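Local coordinates for tail fiber protein (Pseudomonas aeruginosa, PDB 6CL6) that forms the trimeric fiber of an R-type pyocin, a contractile injection system, and probably binds receptors on the surface of target bacteria, at residues Thr339-Gly344 with Asn357-Gln362. Sequence-based numbering, arbitrary orientation.
With CA (calcium ion), chain I.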
# COMPACT_ATOMS: atom_id res chain seq x y z
N THR A 339 61.35 -0.65 -103.20
CA THR A 339 61.26 0.79 -103.06
C THR A 339 60.93 1.14 -101.61
O THR A 339 60.66 0.27 -100.80
CB THR A 339 60.22 1.36 -104.04
OG1 THR A 339 60.33 2.78 -104.07
CG2 THR A 339 58.82 0.99 -103.62
N ASP A 340 60.96 2.44 -101.30
CA ASP A 340 60.59 2.90 -99.97
C ASP A 340 59.08 2.76 -99.75
O ASP A 340 58.26 2.97 -100.66
CB ASP A 340 61.01 4.34 -99.73
CG ASP A 340 60.47 4.90 -98.39
OD1 ASP A 340 61.09 4.61 -97.33
OD2 ASP A 340 59.43 5.62 -98.38
N ALA A 341 58.71 2.41 -98.53
CA ALA A 341 57.29 2.37 -98.13
C ALA A 341 57.16 2.98 -96.74
O ALA A 341 56.49 2.45 -95.86
CB ALA A 341 56.73 0.95 -98.19
N SER A 342 57.77 4.13 -96.56
CA SER A 342 57.76 4.83 -95.28
C SER A 342 56.38 5.40 -94.99
O SER A 342 55.53 5.49 -95.85
CB SER A 342 58.80 5.96 -95.30
OG SER A 342 60.10 5.43 -95.25
N THR A 343 56.21 5.81 -93.73
CA THR A 343 54.98 6.39 -93.25
C THR A 343 55.28 7.61 -92.40
O THR A 343 56.40 7.81 -91.92
CB THR A 343 54.19 5.36 -92.40
OG1 THR A 343 54.98 5.01 -91.26
CG2 THR A 343 53.88 4.13 -93.19
N GLY A 344 54.25 8.41 -92.18
CA GLY A 344 54.37 9.54 -91.28
C GLY A 344 53.03 9.87 -90.65
O GLY A 344 51.97 9.73 -91.27
N ASN A 357 52.31 8.98 -96.98
CA ASN A 357 52.59 7.69 -97.61
C ASN A 357 53.81 7.81 -98.51
O ASN A 357 53.74 8.43 -99.58
CB ASN A 357 51.39 7.21 -98.40
CG ASN A 357 51.68 5.99 -99.21
OD1 ASN A 357 52.45 5.12 -98.81
ND2 ASN A 357 51.08 5.92 -100.40
N GLY A 358 54.92 7.23 -98.08
CA GLY A 358 56.12 7.20 -98.89
C GLY A 358 56.15 6.17 -99.99
O GLY A 358 57.05 6.20 -100.81
N TYR A 359 55.17 5.25 -100.03
CA TYR A 359 55.15 4.22 -101.07
C TYR A 359 54.65 4.82 -102.38
O TYR A 359 53.75 5.67 -102.37
CB TYR A 359 54.23 3.08 -100.66
CG TYR A 359 54.23 1.91 -101.62
CD1 TYR A 359 55.39 1.29 -101.99
CD2 TYR A 359 53.03 1.38 -102.11
CE1 TYR A 359 55.39 0.21 -102.88
CE2 TYR A 359 53.00 0.33 -102.95
CZ TYR A 359 54.19 -0.27 -103.35
OH TYR A 359 54.17 -1.33 -104.19
N PHE A 360 55.20 4.34 -103.51
CA PHE A 360 54.96 4.95 -104.81
C PHE A 360 53.70 4.46 -105.49
O PHE A 360 53.66 4.29 -106.72
CB PHE A 360 56.19 4.78 -105.71
CG PHE A 360 56.55 3.36 -106.10
CD1 PHE A 360 55.78 2.27 -105.77
CD2 PHE A 360 57.72 3.14 -106.84
CE1 PHE A 360 56.13 0.98 -106.18
CE2 PHE A 360 58.09 1.85 -107.26
CZ PHE A 360 57.30 0.77 -106.94
N ALA A 361 52.64 4.21 -104.71
CA ALA A 361 51.34 3.84 -105.24
C ALA A 361 50.29 4.17 -104.21
O ALA A 361 50.57 4.21 -103.01
CB ALA A 361 51.25 2.36 -105.61
N GLN A 362 49.07 4.43 -104.68
CA GLN A 362 47.93 4.55 -103.77
C GLN A 362 47.90 3.36 -102.82
O GLN A 362 48.05 2.21 -103.25
CB GLN A 362 46.63 4.63 -104.56
CG GLN A 362 45.39 4.85 -103.71
CD GLN A 362 44.13 5.14 -104.51
OE1 GLN A 362 43.82 6.30 -104.81
NE2 GLN A 362 43.40 4.09 -104.88
CA CA I . 58.54 6.89 -102.53
O HOH W 1 58.34 4.53 -102.98
O HOH W 2 59.53 7.16 -100.26
O HOH W 3 60.83 6.60 -103.10
O HOH W 4 58.51 7.05 -105.00
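The methyl CG2 of Thr-339 sits almost squarely over the middle of the Phe-360 ring, 3.6 Å from the centroid and 10° off the normal, a CH-pi contact. It also lies 3.6 Å from CE1 of Tyr-359, so one methyl, in the crowded position between N and carbonyl carbon, touches both aromatics, a face of one and the edge of the other. Tyr-359 holds CG anti to its backbone N (chi1 -176°), while Phe-360 takes the crowded position (chi1 65°), which lays CD1 over the rim of the tyrosine ring. With Thr-339 OG1 anti to its own N, the hydroxyl hydrogen-bonds water 1, a calcium ligand that also donates to Asp-340 O. These are loops at the distal tip of the fiber's C-terminal domain, whose sequence family is grouped with the H-type lectins. Gly-358 O binds calcium at 2.4 Å, together with Asp-309 of the same chain and Pro-337 O of a neighbouring subunit, four waters completing the shell. Asp-340 reaches the ion through water 2, which donates to OD2. Ser-342 N meets that same oxygen from above the carboxylate plane, closing an Asx turn, and Ser-342 OG gives a very short 2.4 Å bond to the syn lone pair of Asp-340 OD1, which also accepts from Ala-341 N of a neighbouring subunit. A fairly straight 2.9 Å bond from Gly-358 N to Ser-342 O continues the antiparallel, non-hydrogen-bonded pairing of Thr-343 with Asn-357 into the loops. Asn-357 builds a second Asx turn, its OD1 accepting from Tyr-359 N and from Gln-331.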